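Local coordinates for protein CG14216 (Drosophila melanogaster, PDB 3P9Y) that probably removes phosphate from phosphoserine in the C-terminal domain of RNA polymerase II, with a role in RNA processing and termination, at residues Ala13-Asn19 with Val37-Gly43; Asn21-Glu25 with Asn147-Leu153. The protein carries 2 engineered substitutions. All coordinates share one frame; numbering follows the deposited sequence.

Interaction 1: Ala13-Asn19 with Val37-Gly43; sequences AVVDSSN and VRSYGTG. Engineered in segment 13-19: D16 (natural residue Cys).
V14 and Y40 hold two parallel strands together. V14 N donates to R38 O at 2.9 Å. Y40 N returns a bond to V14 O, and D16 N then donates to Y40 O. The tightest packing lies where the strands end. There the V15 CG1 methyl meets the T42 CG2 methyl at 3.5 Å, a snug contact. V15 CG1 stands opposite its backbone N across the CA-CB bond (chi1 -173°), which turns it to T42. On the same face the Y40 ring receives A13 CB and V15 CG2 at its edge. Beyond the strands G43 N donates to S17 O at 2.9 Å. This end is partly exposed, and a water links S17 OG to T42 OG1. D16 is engineered (natural Cys). Its OD1 accepts from N19 N at 2.7 Å, an Asx motif at the loop start. In this low-molecular-weight protein tyrosine phosphatase-like fold, the loop from position 16 to R22 has the CX5R spacing of the phosphate-binding P-loop. Its S17 N and S18 N bond a modified side chain of the bound peptide. The strands belong to a beta-alpha-beta unit. Helix 22-32 covers V14; helix 117-128 packs on V15 and T42 from the other face.

Interaction 2: Asn21-Glu25 with Asn147-Leu153; sequences NRSME and NNAEDAL. Engineered in segment 147-153: N147 (natural residue Asp).
N21 and N147 meet amide to amide. N21 ND2 donates to N147 OD1 at 3.0 Å, with an N-H...O angle of 172°. The two amide planes are nearly coplanar, 12° apart, and the bond runs close to the N147 C=O direction. A second, weak bond goes from N21 ND2 to N148 O at 3.3 Å. N147 is engineered (natural Asp).

The same amide stacks on the R22 guanidinium. N147 ND2 lies over one face, displaced toward the rim, and the planes are nearly parallel. R22 NH2 and N147 ND2 are 3.2 Å apart, but both are donors, so they form no hydrogen bond. N147 ND2 instead makes a weak hydrogen bond to a modified side chain of the bound peptide. The R22 chain bends at chi3 (-63°), which brings its flat end to N147.

A152 fills the middle of the contact. Its CB touches N21 OD1 at 3.4 Å and also reaches R22 CG. E25 lies along the next turn, its CG 3.4 Å from A152 O and its OE1 beside L153 CD1. One water donates to both R22 O and A152 O, bridging the two helix backbones.

Second-shell bonds hold the helix start and the charged ends. N148 caps helix 149-167 by accepting from D151 N, and its ND2 donates to D151 OD2. E116 holds R22 by a salt bridge to NH1, and R91 holds E25 by one to OE2. N21 N and R22 NE hydrogen-bond to the peptide's modified side chain, R22 being the arginine that closes the P-loop.

Here the first turns of helices 22-32 and 149-167 meet. Helix 85-95 flanks the contact, touching N21 through M88 and supplying R91.

How the interactions relate
Interactions 1 and 2 have centres 12 Å apart and touch directly. Residues 13-19 lead through the loop into helix 22-32, which then leads to residues 37-43. The engineered D16 joins the two: its OD2 lies 2.9 Å from S23 N, a probable hydrogen bond, and also bonds S23 OG. M24 packs back on the first contact, with its SD 3.3 Å from S39 OG. Together the two contacts surround the modified side chain of the bound peptide. Interaction 1 brings the start of the P-loop, and interaction 2 brings its end, N21 and R22, together with N147. N147 adds backbone hydrogen bonds to the peptide from the far segment.

Interaction 1: Ala13-Asn19 with Val37-Gly43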
loop_
_atom_site.group_PDB
_atom_site.type_symbol
_atom_site.label_atom_id
_atom_site.label_comp_id
_atom_site.label_asym_id
_atom_site.label_seq_id
_atom_site.Cartn_x
_atom_site.Cartn_y
_atom_site.Cartn_z
ATOM N N ALA A 13 6.285 -1.004 4.243
ATOM C CA ALA A 13 5.505 -0.050 3.470
ATOM C C ALA A 13 4.598 -0.821 2.522
ATOM O O ALA A 13 4.958 -1.894 2.060
ATOM C CB ALA A 13 6.410 0.894 2.694
ATOM N N VAL A 14 3.413 -0.277 2.263
ATOM C CA VAL A 14 2.512 -0.809 1.254
ATOM C C VAL A 14 2.246 0.304 0.253
ATOM O O VAL A 14 1.994 1.449 0.637
ATOM C CB VAL A 14 1.191 -1.287 1.869
ATOM C CG1 VAL A 14 0.323 -1.945 0.806
ATOM C CG2 VAL A 14 1.467 -2.262 3.007
ATOM N N VAL A 15 2.306 -0.036 -1.030
ATOM C CA VAL A 15 2.325 0.963 -2.081
ATOM C C VAL A 15 1.347 0.603 -3.201
ATOM O O VAL A 15 1.306 -0.540 -3.670
ATOM C CB VAL A 15 3.751 1.099 -2.659
ATOM C CG1 VAL A 15 3.827 2.248 -3.641
ATOM C CG2 VAL A 15 4.763 1.286 -1.527
ATOM N N ASP A 16 0.550 1.582 -3.614
ATOM C CA ASP A 16 -0.364 1.421 -4.739
ATOM C C ASP A 16 -0.158 2.614 -5.671
ATOM O O ASP A 16 0.946 3.151 -5.750
ATOM C CB ASP A 16 -1.816 1.335 -4.252
ATOM C CG ASP A 16 -2.230 2.547 -3.442
ATOM O OD1 ASP A 16 -1.506 3.556 -3.488
ATOM O OD2 ASP A 16 -3.270 2.490 -2.750
ATOM N N SER A 17 -1.207 3.044 -6.359
ATOM C CA SER A 17 -1.079 4.173 -7.272
ATOM C C SER A 17 -1.401 5.521 -6.623
ATOM O O SER A 17 -0.572 6.429 -6.640
ATOM C CB SER A 17 -1.958 3.968 -8.504
ATOM O OG SER A 17 -1.679 4.962 -9.474
ATOM N N SER A 18 -2.591 5.653 -6.044
ATOM C CA SER A 18 -3.048 6.948 -5.544
ATOM C C SER A 18 -3.007 7.059 -4.023
ATOM O O SER A 18 -3.352 8.101 -3.468
ATOM C CB SER A 18 -4.470 7.231 -6.038
ATOM O OG SER A 18 -4.505 7.344 -7.451
ATOM N N ASN A 19 -2.577 5.989 -3.362
ATOM C CA ASN A 19 -2.539 5.918 -1.902
ATOM C C ASN A 19 -3.917 6.228 -1.325
ATOM O O ASN A 19 -4.049 6.994 -0.367
ATOM C CB ASN A 19 -1.489 6.883 -1.351
ATOM C CG ASN A 19 -1.234 6.699 0.133
ATOM O OD1 ASN A 19 -1.301 5.598 0.680
ATOM N ND2 ASN A 19 -0.925 7.791 0.787
ATOM N N VAL A 37 3.888 0.162 9.902
ATOM C CA VAL A 37 3.568 0.252 8.483
ATOM C C VAL A 37 3.341 1.694 8.028
ATOM O O VAL A 37 2.766 2.508 8.755
ATOM C CB VAL A 37 2.328 -0.621 8.146
ATOM C CG1 VAL A 37 1.137 -0.230 9.023
ATOM C CG2 VAL A 37 1.973 -0.524 6.663
ATOM N N ARG A 38 3.815 1.998 6.821
ATOM C CA ARG A 38 3.549 3.272 6.157
ATOM C C ARG A 38 3.032 2.964 4.761
ATOM O O ARG A 38 3.263 1.875 4.250
ATOM C CB ARG A 38 4.819 4.127 6.074
ATOM C CG ARG A 38 5.361 4.561 7.423
ATOM C CD ARG A 38 6.519 5.535 7.277
ATOM N NE ARG A 38 6.899 6.136 8.554
ATOM C CZ ARG A 38 7.699 5.561 9.448
ATOM N NH1 ARG A 38 8.214 4.357 9.217
ATOM N NH2 ARG A 38 7.986 6.194 10.580
ATOM N N SER A 39 2.325 3.905 4.146
ATOM C CA SER A 39 1.736 3.661 2.832
ATOM C C SER A 39 2.011 4.801 1.864
ATOM O O SER A 39 2.170 5.949 2.274
ATOM C CB SER A 39 0.225 3.447 2.950
ATOM O OG SER A 39 -0.403 4.561 3.558
ATOM N N TYR A 40 2.047 4.470 0.576
ATOM C CA TYR A 40 2.329 5.445 -0.470
ATOM C C TYR A 40 1.642 5.065 -1.783
ATOM O O TYR A 40 1.169 3.942 -1.946
ATOM C CB TYR A 40 3.840 5.536 -0.703
ATOM C CG TYR A 40 4.631 5.798 0.551
ATOM C CD1 TYR A 40 4.858 7.094 0.993
ATOM C CD2 TYR A 40 5.144 4.751 1.301
ATOM C CE1 TYR A 40 5.575 7.340 2.147
ATOM C CE2 TYR A 40 5.864 4.985 2.454
ATOM C CZ TYR A 40 6.076 6.282 2.873
ATOM O OH TYR A 40 6.791 6.521 4.023
ATOM N N GLY A 41 1.591 6.016 -2.710
ATOM C CA GLY A 41 1.148 5.764 -4.068
ATOM C C GLY A 41 2.303 6.096 -4.995
ATOM O O GLY A 41 3.245 6.754 -4.576
ATOM N N THR A 42 2.241 5.649 -6.244
ATOM C CA THR A 42 3.335 5.875 -7.186
ATOM C C THR A 42 2.926 6.773 -8.354
ATOM O O THR A 42 3.773 7.222 -9.123
ATOM C CB THR A 42 3.873 4.547 -7.754
ATOM O OG1 THR A 42 2.789 3.774 -8.282
ATOM C CG2 THR A 42 4.586 3.750 -6.678
ATOM N N GLY A 43 1.630 7.029 -8.490
ATOM C CA GLY A 43 1.134 7.884 -9.554
ATOM C C GLY A 43 1.678 9.300 -9.468
ATOM O O GLY A 43 2.233 9.711 -8.451
HETATM O O HOH W 1 1.243 4.325 -10.399
#

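Interaction 2: Asn21-Glu25 with Asn147-Leu153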
loop_
_atom_site.group_PDB
_atom_site.type_symbol
_atom_site.label_atom_id
_atom_site.label_comp_id
_atom_site.label_asym_id
_atom_site.label_seq_id
_atom_site.Cartn_x
_atom_site.Cartn_y
_atom_site.Cartn_z
ATOM N N ASN A 21 -7.042 3.582 -1.947
ATOM C CA ASN A 21 -7.835 2.390 -1.680
ATOM C C ASN A 21 -6.996 1.231 -1.154
ATOM O O ASN A 21 -6.987 0.960 0.042
ATOM C CB ASN A 21 -8.578 1.959 -2.947
ATOM C CG ASN A 21 -9.447 0.737 -2.731
ATOM O OD1 ASN A 21 -9.983 0.522 -1.643
ATOM N ND2 ASN A 21 -9.598 -0.067 -3.772
ATOM N N ARG A 22 -6.291 0.557 -2.055
ATOM C CA ARG A 22 -5.616 -0.699 -1.727
ATOM C C ARG A 22 -4.544 -0.562 -0.646
ATOM O O ARG A 22 -4.484 -1.376 0.276
ATOM C CB ARG A 22 -5.018 -1.310 -2.999
ATOM C CG ARG A 22 -6.067 -1.841 -3.982
ATOM C CD ARG A 22 -5.469 -2.103 -5.371
ATOM N NE ARG A 22 -4.981 -0.873 -5.996
ATOM C CZ ARG A 22 -4.308 -0.821 -7.143
ATOM N NH1 ARG A 22 -4.029 -1.933 -7.808
ATOM N NH2 ARG A 22 -3.916 0.348 -7.625
ATOM N N SER A 23 -3.694 0.456 -0.749
ATOM C CA SER A 23 -2.613 0.625 0.220
ATOM C C SER A 23 -3.157 1.015 1.589
ATOM O O SER A 23 -2.573 0.679 2.611
ATOM C CB SER A 23 -1.611 1.682 -0.245
ATOM O OG SER A 23 -2.152 2.988 -0.144
ATOM N N MET A 24 -4.275 1.725 1.610
ATOM C CA MET A 24 -4.828 2.216 2.867
ATOM C C MET A 24 -5.601 1.130 3.608
ATOM O O MET A 24 -5.603 1.091 4.832
ATOM C CB MET A 24 -5.712 3.437 2.613
ATOM C CG MET A 24 -4.914 4.643 2.147
ATOM S SD MET A 24 -3.633 5.090 3.339
ATOM C CE MET A 24 -4.598 6.058 4.500
ATOM N N GLU A 25 -6.254 0.253 2.861
ATOM C CA GLU A 25 -6.907 -0.904 3.446
ATOM C C GLU A 25 -5.844 -1.784 4.105
ATOM O O GLU A 25 -6.012 -2.240 5.241
ATOM C CB GLU A 25 -7.644 -1.680 2.359
ATOM C CG GLU A 25 -8.661 -2.664 2.875
ATOM C CD GLU A 25 -9.874 -1.981 3.471
ATOM O OE1 GLU A 25 -10.091 -2.139 4.685
ATOM O OE2 GLU A 25 -10.600 -1.274 2.735
ATOM N N ASN A 147 -8.527 -3.535 -7.899
ATOM C CA ASN A 147 -8.788 -2.194 -7.386
ATOM C C ASN A 147 -10.269 -1.867 -7.201
ATOM O O ASN A 147 -10.856 -1.125 -7.988
ATOM C CB ASN A 147 -8.139 -1.149 -8.290
ATOM C CG ASN A 147 -7.852 0.136 -7.564
ATOM O OD1 ASN A 147 -8.376 0.377 -6.480
ATOM N ND2 ASN A 147 -7.001 0.964 -8.147
ATOM N N ASN A 148 -10.861 -2.435 -6.156
ATOM C CA ASN A 148 -12.171 -2.020 -5.673
ATOM C C ASN A 148 -12.226 -2.251 -4.162
ATOM O O ASN A 148 -11.312 -2.847 -3.587
ATOM C CB ASN A 148 -13.291 -2.777 -6.386
ATOM C CG ASN A 148 -13.251 -4.262 -6.122
ATOM O OD1 ASN A 148 -13.517 -4.711 -5.011
ATOM N ND2 ASN A 148 -12.928 -5.037 -7.147
ATOM N N ALA A 149 -13.288 -1.785 -3.519
ATOM C CA ALA A 149 -13.362 -1.814 -2.062
ATOM C C ALA A 149 -13.289 -3.232 -1.489
ATOM O O ALA A 149 -12.587 -3.468 -0.513
ATOM C CB ALA A 149 -14.629 -1.109 -1.584
ATOM N N GLU A 150 -14.004 -4.173 -2.098
ATOM C CA GLU A 150 -14.082 -5.527 -1.554
ATOM C C GLU A 150 -12.740 -6.249 -1.673
ATOM O O GLU A 150 -12.269 -6.872 -0.720
ATOM C CB GLU A 150 -15.164 -6.347 -2.260
ATOM C CG GLU A 150 -16.583 -5.851 -2.040
ATOM C CD GLU A 150 -17.077 -4.974 -3.174
ATOM O OE1 GLU A 150 -18.049 -5.375 -3.852
ATOM O OE2 GLU A 150 -16.498 -3.889 -3.398
ATOM N N ASP A 151 -12.135 -6.169 -2.850
ATOM C CA ASP A 151 -10.876 -6.858 -3.095
ATOM C C ASP A 151 -9.720 -6.173 -2.372
ATOM O O ASP A 151 -8.721 -6.810 -2.066
ATOM C CB ASP A 151 -10.601 -6.959 -4.595
ATOM C CG ASP A 151 -11.448 -8.021 -5.263
ATOM O OD1 ASP A 151 -11.486 -9.157 -4.743
ATOM O OD2 ASP A 151 -12.077 -7.723 -6.303
ATOM N N ALA A 152 -9.861 -4.886 -2.076
ATOM C CA ALA A 152 -8.839 -4.187 -1.306
ATOM C C ALA A 152 -8.764 -4.780 0.100
ATOM O O ALA A 152 -7.680 -4.984 0.647
ATOM C CB ALA A 152 -9.133 -2.702 -1.246
ATOM N N LEU A 153 -9.920 -5.070 0.683
ATOM C CA LEU A 153 -9.957 -5.680 2.007
ATOM C C LEU A 153 -9.393 -7.099 1.961
ATOM O O LEU A 153 -8.641 -7.501 2.852
ATOM C CB LEU A 153 -11.384 -5.702 2.559
ATOM C CG LEU A 153 -11.497 -6.322 3.953
ATOM C CD1 LEU A 153 -10.710 -5.500 4.966
ATOM C CD2 LEU A 153 -12.960 -6.447 4.377
HETATM O O HOH W 2 -5.084 -4.082 -0.139
#